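Local coordinates for papain inhibitor (Streptomyces mobaraensis, PDB 5NTB), which inhibits the cysteine proteases papain and bromelain and the serine protease trypsin, and serves transglutaminase as a glutamine and lysine donor substrate, at residues K11-T16 against H82-Q87; Y20-T25 against V71-P76; S57-Y62 against T105-R110; S31-A36 against I67-R72. All blocks are in the same frame, centred on the assembly; numbering follows the deposited sequence. Where two conformers were deposited one is given.

Contact 1: K11-T16 against H82-Q87; sequences KMTYYT and HIDLSQ. With SO4 (sulfate ion), chain D.
Met12 and Leu85 meet on the buried face of two parallel strands, 11-15 and 82-86. Met12 SD lies 3.7 Å from Leu85 CD1. Nearer the backbone, Met12 CB packs on Ile83 CG1. Strand 104-109 adds Ile104 and Trp106 to this side, and Val35 of strand 35-38 touches Ile83 and Leu85. Four backbone bonds tie the strands: Ile83 N to Lys11 O, Thr13 N to Ile83 O, Leu85 N to Thr13 O and Tyr15 N to Leu85 O. A fifth, Gln87 N to Tyr15 O, continues past strand 82-86. At the far end of the Met12/Leu85 face, Tyr14 and Gln87 lie side by side. A water joins Tyr14 OH to Gln87 OE1. The opposite face is polar and more open. There Thr13 OG1 lies between its own backbone N and carbonyl carbon (chi1 53°), which places it between His82 NE2 and Asp84 OD1. It accepts from His82 NE2 at 2.7 Å, in the plane of the imidazole. It donates to Asp84 OD1 at 2.8 Å, meeting that oxygen from above the carboxylate plane. Lys11 CD lies over one face of the His82 ring, 4.0 Å from its centroid. The lysine chain then bends at chi3, and NZ reaches sulfate O1. His82 ND1 gives the same ion a bond of 2.7 Å to O3, nearly straight at 168°. The Tyr15 hydroxyl leaves this pair of strands and bonds to Asp73. Both ring nitrogens of His82 act as donors, which suggests a protonated imidazole. Asp84 and the sulfate, probably from the crystallisation liquor, would favour that charge.

Contact 2: Y20-T25 against V71-P76; sequences YGACGT and VRDKCP
Gly21 brings its CA within 3.5 Å of Asp73 OD1. A side chain here would run into Arg72 O. Gly21 also opens a type I turn that closes at Gly24, with Gly24 N bonded to Gly21 O. Ala22 follows and makes the direct hydrogen bond of the contact, from its N to Asp73 OD1 at 2.8 Å. Lys74 N bonds to the same oxygen from the other face of the carboxylate. OD1 is thus gripped by two N-H groups. CG anti to the backbone N (chi1 -153°) carries the Asp73 carboxylate to Ala22. OD2 bonds to Tyr15 OH. An alanine in place of Asp73 would probably leave the N-H groups of Ala22 and Lys74 and the Tyr15 hydroxyl without this partner and free the turn to shift. Ala22 CB rests on Lys74 CB at 3.6 Å. Cys23 comes next, its SG 3.7 Å from Arg72 O and in a disulfide with Cys53. Thr25, last in the segment, reaches Arg72 through waters. One water accepts from Thr25 N and donates to Arg72 O at 2.6 Å. Another links Thr25 OG1 to Arg72 NH1. The loop 20-25 leads from strand 8-18 to strand 26-28. It lies against the later part of strand 65-75, which pairs with strand 35-38.

Contact 3: S57-Y62 against T105-R110; sequences SVEVSY and TWKFVR
Glu59 and Lys107 lie side by side, pointing the same way, on one face of an antiparallel pair. Glu59 CB carries the chain out from a hydrogen-bonded pair, where Glu59 N binds Lys107 O and Lys107 N binds Glu59 O. CG is anti to the carbonyl carbon (chi1 -78°) and meets Val109 CG1 at 3.9 Å. CD touches the same methyl, and the two side chains cross at about a right angle. At the tip OE2 lies 3.4 Å from Lys107 CE. Lys107 NZ is 4.0 Å from OE2, beyond a salt bridge. OE1 turns instead to Arg68, with which it forms one. A leucine in place of Glu59 would probably leave Arg68 without this salt-bridge partner and take this negative charge away from Lys107. On the same face Ser61 OG bonds to Thr66. The other face is apolar: Val58 CG1, in the conformer described, sits near Trp106 CE3 and Phe108 CD1. Four more backbone bonds join Ser57 to Val109 and Ser61 to Thr105. Strand 57-62 lies between strands 104-109 and 65-75, and strand 104-109 pairs in turn with strand 8-18. Val58 and Phe108 also reach Ile37 of strand 35-38.

Contact 4: S31-A36 against I67-R72; sequences SQDLVA and IRVPVR
Val35 uses both its backbone polar atoms on segment 67-72 of strand 65-75. Its N donates to Pro70 O at 3.0 Å, and its O accepts from Arg72 N at 3.1 Å in a nearly straight bond (174°). Pro70 has no N-H to give, but its carbonyl accepts the Val35 N-H. It also takes a CA-H...O contact from Leu34 at 3.3 Å, measured from Leu34 CA. Across this contact Asp33 O approaches Pro70 CD at 3.3 Å. The Asp33 carboxylate looks elsewhere: OD2 forms a salt bridge with Lys92. A water donates to Arg68 O at 2.7 Å and makes a weak bond to the same OD2. Leu34 N is taken up by Ser86 OG. The remaining contacts are mostly apolar. Val69 CG2 presses on Val35 CB at 3.8 Å. Val35 CG1 touches Val71 CG2 at the same distance. Leu34 CB lies on the aliphatic Arg72 CG. Within segment 67-72, Pro70 CB covers one face of the Arg72 guanidinium, over its centre. The parallel pairing of Val35 with Val71 joins strands 35-38 and 65-75. Such pairing within a mixed, curled sheet is consistent with the double-psi beta-barrel fold of this family.

Contacts 1, 3 and 4 reach into the core: four or five of the touching residues in each are buried, against two in contact 2. Contact 2 sets a loop against strand 65-75, about 17 Å between centres from contact 3 and on the opposite side of the chain's centre. Contacts 2 and 4 share Val71 and Arg72 of that strand. Contacts 3 and 4 join through strands 57-62 and 65-75, and contacts 1 and 4 through strands 82-86 and 35-38. Ile83, Val60 and Trp106 pack together between contacts 1 and 3. The three sheet contacts rest on backbone bonds and apolar packing, while the loop relies on a carboxylate and waters.

Contact 1: K11-T16 against H82-Q87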
loop_
_atom_site.group_PDB
_atom_site.type_symbol
_atom_site.label_atom_id
_atom_site.label_comp_id
_atom_site.label_asym_id
_atom_site.label_seq_id
_atom_site.Cartn_x
_atom_site.Cartn_y
_atom_site.Cartn_z
ATOM N N LYS A 11 4.388 0.840 -9.584
ATOM C CA LYS A 11 3.250 0.117 -10.107
ATOM C C LYS A 11 2.363 -0.279 -8.947
ATOM O O LYS A 11 2.787 -0.307 -7.784
ATOM C CB LYS A 11 3.679 -1.120 -10.898
ATOM C CG LYS A 11 4.226 -2.226 -10.033
ATOM C CD LYS A 11 4.510 -3.495 -10.838
ATOM C CE LYS A 11 5.905 -3.464 -11.430
ATOM N NZ LYS A 11 6.345 -4.814 -11.883
ATOM N N MET A 12 1.119 -0.571 -9.276
ATOM C CA MET A 12 0.182 -1.032 -8.271
ATOM C C MET A 12 -0.542 -2.272 -8.764
ATOM O O MET A 12 -0.911 -2.387 -9.939
ATOM C CB MET A 12 -0.823 0.055 -7.891
ATOM C CG MET A 12 -1.734 0.509 -9.006
ATOM S SD MET A 12 -2.866 1.782 -8.411
ATOM C CE MET A 12 -3.885 2.003 -9.869
ATOM N N THR A 13 -0.699 -3.209 -7.854
ATOM C CA THR A 13 -1.595 -4.340 -8.002
ATOM C C THR A 13 -2.586 -4.278 -6.857
ATOM O O THR A 13 -2.585 -3.339 -6.056
ATOM C CB THR A 13 -0.812 -5.650 -7.995
ATOM O OG1 THR A 13 0.015 -5.692 -6.830
ATOM C CG2 THR A 13 0.082 -5.739 -9.219
ATOM N N TYR A 14 -3.447 -5.276 -6.762
ATOM C CA TYR A 14 -4.363 -5.290 -5.634
ATOM C C TYR A 14 -4.512 -6.700 -5.088
ATOM O O TYR A 14 -4.208 -7.691 -5.756
ATOM C CB TYR A 14 -5.739 -4.713 -5.991
ATOM C CG TYR A 14 -6.506 -5.542 -6.988
ATOM C CD1 TYR A 14 -7.267 -6.625 -6.568
ATOM C CD2 TYR A 14 -6.458 -5.250 -8.345
ATOM C CE1 TYR A 14 -7.956 -7.396 -7.465
ATOM C CE2 TYR A 14 -7.157 -6.021 -9.252
ATOM C CZ TYR A 14 -7.898 -7.088 -8.796
ATOM O OH TYR A 14 -8.615 -7.865 -9.678
ATOM N N TYR A 15 -5.000 -6.775 -3.854
ATOM C CA TYR A 15 -5.203 -8.056 -3.196
ATOM C C TYR A 15 -6.487 -8.024 -2.388
ATOM O O TYR A 15 -7.093 -6.974 -2.194
ATOM C CB TYR A 15 -3.993 -8.444 -2.334
ATOM C CG TYR A 15 -3.784 -7.734 -1.002
ATOM C CD1 TYR A 15 -3.496 -6.370 -0.936
ATOM C CD2 TYR A 15 -3.792 -8.458 0.186
ATOM C CE1 TYR A 15 -3.248 -5.750 0.280
ATOM C CE2 TYR A 15 -3.536 -7.852 1.396
ATOM C CZ TYR A 15 -3.276 -6.493 1.440
ATOM O OH TYR A 15 -3.025 -5.888 2.659
ATOM N N THR A 16 -6.912 -9.218 -1.937
ATOM C CA THR A 16 -8.226 -9.397 -1.324
ATOM C C THR A 16 -8.170 -10.154 0.001
ATOM O O THR A 16 -9.185 -10.732 0.406
ATOM C CB THR A 16 -9.166 -10.139 -2.278
ATOM O OG1 THR A 16 -8.575 -11.393 -2.643
ATOM C CG2 THR A 16 -9.413 -9.317 -3.528
ATOM N N HIS A 82 6.667 -1.097 -5.979
ATOM C CA HIS A 82 5.422 -1.784 -6.305
ATOM C C HIS A 82 4.565 -1.891 -5.048
ATOM O O HIS A 82 4.929 -2.598 -4.107
ATOM C CB HIS A 82 5.755 -3.155 -6.890
ATOM C CG HIS A 82 4.591 -4.087 -7.020
ATOM N ND1 HIS A 82 4.755 -5.414 -7.353
ATOM C CD2 HIS A 82 3.259 -3.897 -6.874
ATOM C CE1 HIS A 82 3.575 -6.007 -7.390
ATOM N NE2 HIS A 82 2.649 -5.107 -7.105
ATOM N N ILE A 83 3.417 -1.195 -5.031
ATOM C CA ILE A 83 2.502 -1.284 -3.897
ATOM C C ILE A 83 1.359 -2.217 -4.244
ATOM O O ILE A 83 0.910 -2.295 -5.391
ATOM C CB ILE A 83 1.980 0.100 -3.463
ATOM C CG1 ILE A 83 1.216 0.795 -4.595
ATOM C CG2 ILE A 83 3.127 0.949 -2.971
ATOM C CD1 ILE A 83 0.591 2.135 -4.173
ATOM N N ASP A 84 0.862 -2.905 -3.228
ATOM C CA ASP A 84 -0.262 -3.830 -3.359
ATOM C C ASP A 84 -1.417 -3.193 -2.591
ATOM O O ASP A 84 -1.493 -3.283 -1.360
ATOM C CB ASP A 84 0.121 -5.205 -2.811
ATOM C CG ASP A 84 -0.642 -6.358 -3.460
ATOM O OD1 ASP A 84 -1.377 -6.153 -4.438
ATOM O OD2 ASP A 84 -0.479 -7.496 -2.976
ATOM N N LEU A 85 -2.295 -2.509 -3.311
ATOM C CA LEU A 85 -3.440 -1.872 -2.688
ATOM C C LEU A 85 -4.498 -2.905 -2.361
ATOM O O LEU A 85 -4.588 -3.951 -2.998
ATOM C CB LEU A 85 -4.041 -0.818 -3.619
ATOM C CG LEU A 85 -3.262 0.478 -3.767
ATOM C CD1 LEU A 85 -3.902 1.281 -4.891
ATOM C CD2 LEU A 85 -3.293 1.284 -2.489
ATOM N N SER A 86 -5.327 -2.599 -1.375
ATOM C CA SER A 86 -6.549 -3.378 -1.266
ATOM C C SER A 86 -7.346 -3.277 -2.564
ATOM O O SER A 86 -7.275 -2.282 -3.291
ATOM C CB SER A 86 -7.369 -2.901 -0.072
ATOM O OG SER A 86 -7.838 -1.578 -0.267
ATOM N N GLN A 87 -8.090 -4.339 -2.863
ATOM C CA GLN A 87 -9.027 -4.312 -3.978
ATOM C C GLN A 87 -9.923 -3.083 -3.909
ATOM O O GLN A 87 -10.155 -2.404 -4.923
ATOM C CB GLN A 87 -9.865 -5.592 -3.953
ATOM C CG GLN A 87 -10.775 -5.761 -5.145
ATOM C CD GLN A 87 -11.694 -6.951 -4.982
ATOM O OE1 GLN A 87 -11.717 -7.825 -5.835
ATOM N NE2 GLN A 87 -12.424 -7.005 -3.881
HETATM S S SO4 D . 7.587 -6.802 -9.081
HETATM O O1 SO4 D . 7.818 -5.659 -9.963
HETATM O O2 SO4 D . 6.500 -7.629 -9.602
HETATM O O3 SO4 D . 7.251 -6.315 -7.737
HETATM O O4 SO4 D . 8.819 -7.589 -8.995
HETATM O O HOH W 1 -1.862 -8.943 -5.378
HETATM O O HOH W 2 -10.691 -9.552 -8.092
#

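Contact 2: Y20-T25 against V71-P76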
loop_
_atom_site.group_PDB
_atom_site.type_symbol
_atom_site.label_atom_id
_atom_site.label_comp_id
_atom_site.label_asym_id
_atom_site.label_seq_id
_atom_site.Cartn_x
_atom_site.Cartn_y
_atom_site.Cartn_z
ATOM N N TYR A 20 -5.565 -10.872 9.487
ATOM C CA TYR A 20 -4.685 -9.902 10.125
ATOM C C TYR A 20 -3.548 -9.576 9.172
ATOM O O TYR A 20 -2.936 -10.485 8.605
ATOM C CB TYR A 20 -4.113 -10.440 11.442
ATOM C CG TYR A 20 -5.151 -10.727 12.495
ATOM C CD1 TYR A 20 -6.041 -9.749 12.911
ATOM C CD2 TYR A 20 -5.242 -11.989 13.055
ATOM C CE1 TYR A 20 -7.006 -10.028 13.876
ATOM C CE2 TYR A 20 -6.196 -12.279 14.007
ATOM C CZ TYR A 20 -7.069 -11.299 14.415
ATOM O OH TYR A 20 -8.008 -11.599 15.374
ATOM N N GLY A 21 -3.270 -8.283 8.998
ATOM C CA GLY A 21 -2.123 -7.867 8.218
ATOM C C GLY A 21 -0.836 -7.932 9.026
ATOM O O GLY A 21 -0.804 -8.306 10.197
ATOM N N ALA A 22 0.259 -7.568 8.367
ATOM C CA ALA A 22 1.561 -7.605 9.023
ATOM C C ALA A 22 1.664 -6.600 10.156
ATOM O O ALA A 22 2.565 -6.718 11.000
ATOM C CB ALA A 22 2.667 -7.344 8.005
ATOM N N CYS A 23 0.769 -5.618 10.206
ATOM C CA CYS A 23 0.738 -4.727 11.354
ATOM C C CYS A 23 0.024 -5.354 12.541
ATOM O O CYS A 23 0.054 -4.783 13.638
ATOM C CB CYS A 23 0.071 -3.400 10.979
ATOM S SG CYS A 23 1.086 -2.391 9.850
ATOM N N GLY A 24 -0.594 -6.521 12.357
ATOM C CA GLY A 24 -1.269 -7.173 13.462
ATOM C C GLY A 24 -2.674 -6.690 13.712
ATOM O O GLY A 24 -3.217 -6.924 14.798
ATOM N N THR A 25 -3.282 -6.011 12.751
ATOM C CA THR A 25 -4.634 -5.523 12.914
ATOM C C THR A 25 -5.564 -6.194 11.907
ATOM O O THR A 25 -5.112 -6.674 10.861
ATOM C CB THR A 25 -4.699 -4.000 12.737
ATOM O OG1 THR A 25 -4.398 -3.659 11.376
ATOM C CG2 THR A 25 -3.703 -3.315 13.660
ATOM N N VAL A 71 -1.265 2.441 5.624
ATOM C CA VAL A 71 -0.414 1.255 5.578
ATOM C C VAL A 71 -0.900 0.275 6.634
ATOM O O VAL A 71 -0.915 0.589 7.829
ATOM C CB VAL A 71 1.056 1.615 5.822
ATOM C CG1 VAL A 71 1.899 0.350 5.896
ATOM C CG2 VAL A 71 1.565 2.586 4.754
ATOM N N ARG A 72 -1.270 -0.927 6.209
ATOM C CA ARG A 72 -1.756 -1.943 7.134
ATOM C C ARG A 72 -1.097 -3.297 6.942
ATOM O O ARG A 72 -1.385 -4.222 7.707
ATOM C CB ARG A 72 -3.273 -2.117 6.996
ATOM C CG ARG A 72 -4.044 -0.846 7.250
ATOM C CD ARG A 72 -4.970 -1.008 8.420
ATOM N NE ARG A 72 -5.812 0.162 8.664
ATOM C CZ ARG A 72 -5.543 1.116 9.546
ATOM N NH1 ARG A 72 -4.439 1.063 10.279
ATOM N NH2 ARG A 72 -6.392 2.123 9.706
ATOM N N ASP A 73 -0.231 -3.453 5.950
ATOM C CA ASP A 73 0.228 -4.791 5.614
ATOM C C ASP A 73 1.552 -4.680 4.879
ATOM O O ASP A 73 1.978 -3.594 4.474
ATOM C CB ASP A 73 -0.829 -5.505 4.767
ATOM C CG ASP A 73 -0.799 -7.029 4.889
ATOM O OD1 ASP A 73 0.101 -7.604 5.528
ATOM O OD2 ASP A 73 -1.699 -7.653 4.280
ATOM N N LYS A 74 2.194 -5.832 4.721
ATOM C CA LYS A 74 3.478 -5.984 4.056
ATOM C C LYS A 74 3.279 -6.829 2.811
ATOM O O LYS A 74 2.528 -7.805 2.836
ATOM C CB LYS A 74 4.476 -6.660 4.996
ATOM C CG LYS A 74 5.870 -6.941 4.438
ATOM C CD LYS A 74 6.753 -7.350 5.609
ATOM C CE LYS A 74 8.020 -8.051 5.207
ATOM N NZ LYS A 74 8.663 -8.540 6.462
ATOM N N CYS A 75 3.953 -6.458 1.720
ATOM C CA CYS A 75 3.945 -7.234 0.484
ATOM C C CYS A 75 5.321 -7.864 0.318
ATOM O O CYS A 75 6.262 -7.189 -0.136
ATOM C CB CYS A 75 3.610 -6.331 -0.705
ATOM S SG CYS A 75 3.599 -7.196 -2.282
ATOM N N PRO A 76 5.505 -9.134 0.693
ATOM C CA PRO A 76 6.848 -9.729 0.603
ATOM C C PRO A 76 7.355 -9.887 -0.819
ATOM O O PRO A 76 8.576 -9.890 -1.029
ATOM C CB PRO A 76 6.673 -11.100 1.280
ATOM C CG PRO A 76 5.437 -10.976 2.094
ATOM C CD PRO A 76 4.547 -10.034 1.354
HETATM O O HOH W 3 -2.642 -5.294 9.776
HETATM O O HOH W 4 -2.806 -1.495 10.622
#

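Contact 3: S57-Y62 against T105-R110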
loop_
_atom_site.group_PDB
_atom_site.type_symbol
_atom_site.label_atom_id
_atom_site.label_comp_id
_atom_site.label_asym_id
_atom_site.label_seq_id
_atom_site.Cartn_x
_atom_site.Cartn_y
_atom_site.Cartn_z
ATOM N N SER A 57 0.433 6.600 6.108
ATOM C CA SER A 57 -0.433 6.326 4.973
ATOM C C SER A 57 0.374 6.495 3.698
ATOM O O SER A 57 1.547 6.870 3.719
ATOM C CB SER A 57 -1.645 7.261 4.956
ATOM O OG SER A 57 -2.481 7.040 6.074
ATOM N N VAL A 58 -0.256 6.178 2.583
ATOM C CA VAL A 58 0.296 6.570 1.300
ATOM C C VAL A 58 -0.732 7.415 0.579
ATOM O O VAL A 58 -1.943 7.284 0.773
ATOM C CB VAL A 58 0.711 5.374 0.425
ATOM C CG1 VAL A 58 1.877 4.634 1.071
ATOM C CG2 VAL A 58 -0.467 4.461 0.192
ATOM N N GLU A 59 -0.225 8.295 -0.261
ATOM C CA GLU A 59 -1.026 8.996 -1.252
ATOM C C GLU A 59 -0.630 8.422 -2.599
ATOM O O GLU A 59 0.562 8.398 -2.937
ATOM C CB GLU A 59 -0.793 10.507 -1.194
ATOM C CG GLU A 59 -1.547 11.142 -0.043
ATOM C CD GLU A 59 -1.420 12.654 0.001
ATOM O OE1 GLU A 59 -1.794 13.248 1.036
ATOM O OE2 GLU A 59 -0.956 13.241 -0.996
ATOM N N VAL A 60 -1.613 7.902 -3.327
ATOM C CA VAL A 60 -1.404 7.208 -4.592
ATOM C C VAL A 60 -2.112 7.988 -5.679
ATOM O O VAL A 60 -3.306 8.288 -5.556
ATOM C CB VAL A 60 -1.939 5.767 -4.559
ATOM C CG1 VAL A 60 -1.553 5.046 -5.858
ATOM C CG2 VAL A 60 -1.413 5.028 -3.342
ATOM N N SER A 61 -1.388 8.294 -6.748
ATOM C CA SER A 61 -1.921 9.078 -7.850
ATOM C C SER A 61 -1.846 8.266 -9.128
ATOM O O SER A 61 -0.807 7.667 -9.436
ATOM C CB SER A 61 -1.155 10.388 -8.017
ATOM O OG SER A 61 -1.165 11.124 -6.810
ATOM N N TYR A 62 -2.947 8.242 -9.859
ATOM C CA TYR A 62 -2.961 7.641 -11.179
ATOM C C TYR A 62 -4.007 8.362 -12.001
ATOM O O TYR A 62 -5.117 8.599 -11.515
ATOM C CB TYR A 62 -3.274 6.144 -11.100
ATOM C CG TYR A 62 -3.442 5.499 -12.449
ATOM C CD1 TYR A 62 -2.390 5.473 -13.346
ATOM C CD2 TYR A 62 -4.647 4.928 -12.827
ATOM C CE1 TYR A 62 -2.537 4.903 -14.591
ATOM C CE2 TYR A 62 -4.798 4.349 -14.051
ATOM C CZ TYR A 62 -3.745 4.340 -14.932
ATOM O OH TYR A 62 -3.907 3.754 -16.165
ATOM N N THR A 105 2.175 7.052 -9.295
ATOM C CA THR A 105 3.071 7.719 -8.376
ATOM C C THR A 105 2.512 7.543 -6.976
ATOM O O THR A 105 1.293 7.501 -6.781
ATOM C CB THR A 105 3.220 9.199 -8.713
ATOM O OG1 THR A 105 2.013 9.878 -8.365
ATOM C CG2 THR A 105 3.511 9.399 -10.227
ATOM N N TRP A 106 3.405 7.412 -6.005
ATOM C CA TRP A 106 2.959 7.278 -4.628
ATOM C C TRP A 106 4.006 7.834 -3.689
ATOM O O TRP A 106 5.182 7.958 -4.033
ATOM C CB TRP A 106 2.605 5.816 -4.280
ATOM C CG TRP A 106 3.725 4.819 -4.278
ATOM C CD1 TRP A 106 4.195 4.104 -5.345
ATOM C CD2 TRP A 106 4.479 4.394 -3.143
ATOM N NE1 TRP A 106 5.205 3.253 -4.935
ATOM C CE2 TRP A 106 5.397 3.415 -3.589
ATOM C CE3 TRP A 106 4.456 4.731 -1.787
ATOM C CZ2 TRP A 106 6.300 2.785 -2.732
ATOM C CZ3 TRP A 106 5.350 4.102 -0.927
ATOM C CH2 TRP A 106 6.255 3.124 -1.406
ATOM N N LYS A 107 3.558 8.176 -2.484
ATOM C CA LYS A 107 4.470 8.667 -1.466
ATOM C C LYS A 107 3.910 8.278 -0.115
ATOM O O LYS A 107 2.690 8.178 0.063
ATOM C CB LYS A 107 4.667 10.189 -1.540
ATOM C CG LYS A 107 3.395 10.985 -1.300
ATOM C CD LYS A 107 3.706 12.475 -1.283
ATOM C CE LYS A 107 2.461 13.284 -1.038
ATOM N NZ LYS A 107 2.784 14.752 -0.953
ATOM N N PHE A 108 4.819 8.030 0.817
ATOM C CA PHE A 108 4.458 7.924 2.223
ATOM C C PHE A 108 4.057 9.287 2.765
ATOM O O PHE A 108 4.718 10.293 2.486
ATOM C CB PHE A 108 5.636 7.404 3.043
ATOM C CG PHE A 108 6.054 5.995 2.712
ATOM C CD1 PHE A 108 5.274 4.919 3.111
ATOM C CD2 PHE A 108 7.248 5.745 2.057
ATOM C CE1 PHE A 108 5.669 3.615 2.835
ATOM C CE2 PHE A 108 7.658 4.442 1.787
ATOM C CZ PHE A 108 6.861 3.376 2.184
ATOM N N VAL A 109 3.001 9.313 3.580
ATOM C CA VAL A 109 2.574 10.537 4.259
ATOM C C VAL A 109 2.238 10.250 5.716
ATOM O O VAL A 109 2.034 9.107 6.124
ATOM C CB VAL A 109 1.348 11.193 3.591
ATOM C CG1 VAL A 109 1.673 11.646 2.179
ATOM C CG2 VAL A 109 0.171 10.233 3.597
ATOM N N ARG A 110 2.152 11.325 6.499
ATOM C CA ARG A 110 1.686 11.232 7.878
ATOM C C ARG A 110 0.487 12.147 8.109
ATOM O O ARG A 110 -0.556 11.706 8.598
ATOM C CB ARG A 110 2.809 11.580 8.856
ATOM C CG ARG A 110 3.705 10.399 9.167
ATOM C CD ARG A 110 4.348 10.513 10.538
ATOM N NE ARG A 110 4.988 9.255 10.914
ATOM C CZ ARG A 110 6.263 8.962 10.669
ATOM N NH1 ARG A 110 6.761 7.791 11.040
ATOM N NH2 ARG A 110 7.045 9.841 10.054
HETATM O O HOH W 5 -1.561 8.617 8.228
HETATM O O HOH W 6 0.540 10.188 -11.388
#

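Contact 4: S31-A36 against I67-R72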
loop_
_atom_site.group_PDB
_atom_site.type_symbol
_atom_site.label_atom_id
_atom_site.label_comp_id
_atom_site.label_asym_id
_atom_site.label_seq_id
_atom_site.Cartn_x
_atom_site.Cartn_y
_atom_site.Cartn_z
ATOM N N SER A 31 -13.099 -4.749 1.242
ATOM C CA SER A 31 -14.018 -3.708 1.662
ATOM C C SER A 31 -13.369 -2.543 2.391
ATOM O O SER A 31 -14.093 -1.655 2.853
ATOM C CB SER A 31 -15.112 -4.294 2.565
ATOM O OG SER A 31 -14.558 -4.816 3.750
ATOM N N GLN A 32 -12.044 -2.506 2.520
ATOM C CA GLN A 32 -11.388 -1.422 3.232
ATOM C C GLN A 32 -10.273 -0.848 2.378
ATOM O O GLN A 32 -9.571 -1.593 1.683
ATOM C CB GLN A 32 -10.795 -1.891 4.562
ATOM C CG GLN A 32 -11.833 -2.339 5.559
ATOM C CD GLN A 32 -11.202 -2.935 6.792
ATOM O OE1 GLN A 32 -10.119 -3.537 6.733
ATOM N NE2 GLN A 32 -11.867 -2.765 7.930
ATOM N N ASP A 33 -10.106 0.474 2.445
ATOM C CA ASP A 33 -8.970 1.141 1.813
ATOM C C ASP A 33 -7.713 0.908 2.646
ATOM O O ASP A 33 -7.664 1.284 3.824
ATOM C CB ASP A 33 -9.208 2.646 1.684
ATOM C CG ASP A 33 -10.188 3.005 0.602
ATOM O OD1 ASP A 33 -10.515 2.144 -0.237
ATOM O OD2 ASP A 33 -10.617 4.185 0.580
ATOM N N LEU A 34 -6.686 0.324 2.034
ATOM C CA LEU A 34 -5.414 0.141 2.719
ATOM C C LEU A 34 -4.366 -0.213 1.677
ATOM O O LEU A 34 -4.681 -0.451 0.510
ATOM C CB LEU A 34 -5.499 -0.944 3.800
ATOM C CG LEU A 34 -6.040 -2.312 3.376
ATOM C CD1 LEU A 34 -4.978 -3.218 2.772
ATOM C CD2 LEU A 34 -6.674 -2.981 4.588
ATOM N N VAL A 35 -3.112 -0.266 2.114
ATOM C CA VAL A 35 -2.029 -0.665 1.228
ATOM C C VAL A 35 -1.107 -1.635 1.953
ATOM O O VAL A 35 -0.896 -1.543 3.170
ATOM C CB VAL A 35 -1.243 0.554 0.704
ATOM C CG1 VAL A 35 -0.528 1.255 1.819
ATOM C CG2 VAL A 35 -0.244 0.136 -0.389
ATOM N N ALA A 36 -0.570 -2.580 1.181
ATOM C CA ALA A 36 0.539 -3.436 1.591
ATOM C C ALA A 36 1.816 -2.892 0.969
ATOM O O ALA A 36 1.892 -2.715 -0.256
ATOM C CB ALA A 36 0.296 -4.883 1.161
ATOM N N ILE A 67 -5.733 9.227 -4.089
ATOM C CA ILE A 67 -6.383 8.724 -2.882
ATOM C C ILE A 67 -5.331 8.591 -1.788
ATOM O O ILE A 67 -4.130 8.542 -2.049
ATOM C CB ILE A 67 -7.091 7.374 -3.097
ATOM C CG1 ILE A 67 -6.098 6.298 -3.519
ATOM C CG2 ILE A 67 -8.232 7.494 -4.116
ATOM C CD1 ILE A 67 -6.726 4.915 -3.605
ATOM N N ARG A 68 -5.804 8.499 -0.548
ATOM C CA ARG A 68 -4.940 8.392 0.622
ATOM C C ARG A 68 -5.414 7.212 1.452
ATOM O O ARG A 68 -6.570 7.186 1.883
ATOM C CB ARG A 68 -4.972 9.687 1.438
ATOM C CG ARG A 68 -4.047 9.717 2.636
ATOM C CD ARG A 68 -4.323 10.973 3.457
ATOM N NE ARG A 68 -3.603 10.985 4.725
ATOM C CZ ARG A 68 -2.584 11.791 5.003
ATOM N NH1 ARG A 68 -1.994 11.726 6.190
ATOM N NH2 ARG A 68 -2.155 12.666 4.100
ATOM N N VAL A 69 -4.535 6.230 1.657
ATOM C CA VAL A 69 -4.942 5.010 2.358
ATOM C C VAL A 69 -3.891 4.637 3.396
ATOM O O VAL A 69 -2.694 4.894 3.218
ATOM C CB VAL A 69 -5.169 3.820 1.381
ATOM C CG1 VAL A 69 -6.159 4.197 0.260
ATOM C CG2 VAL A 69 -3.858 3.331 0.778
ATOM N N PRO A 70 -4.313 4.008 4.489
ATOM C CA PRO A 70 -3.362 3.623 5.535
ATOM C C PRO A 70 -2.513 2.418 5.157
ATOM O O PRO A 70 -2.971 1.477 4.511
ATOM C CB PRO A 70 -4.274 3.285 6.721
ATOM C CG PRO A 70 -5.549 2.841 6.073
ATOM C CD PRO A 70 -5.705 3.735 4.874
ATOM N N VAL A 71 -1.265 2.441 5.624
ATOM C CA VAL A 71 -0.414 1.255 5.578
ATOM C C VAL A 71 -0.900 0.275 6.634
ATOM O O VAL A 71 -0.915 0.589 7.829
ATOM C CB VAL A 71 1.056 1.615 5.822
ATOM C CG1 VAL A 71 1.899 0.350 5.896
ATOM C CG2 VAL A 71 1.565 2.586 4.754
ATOM N N ARG A 72 -1.270 -0.927 6.209
ATOM C CA ARG A 72 -1.756 -1.943 7.134
ATOM C C ARG A 72 -1.097 -3.297 6.942
ATOM O O ARG A 72 -1.385 -4.222 7.707
ATOM C CB ARG A 72 -3.273 -2.117 6.996
ATOM C CG ARG A 72 -4.044 -0.846 7.250
ATOM C CD ARG A 72 -4.970 -1.008 8.420
ATOM N NE ARG A 72 -5.812 0.162 8.664
ATOM C CZ ARG A 72 -5.543 1.116 9.546
ATOM N NH1 ARG A 72 -4.439 1.063 10.279
ATOM N NH2 ARG A 72 -6.392 2.123 9.706
HETATM O O HOH W 7 -8.848 6.067 2.874
#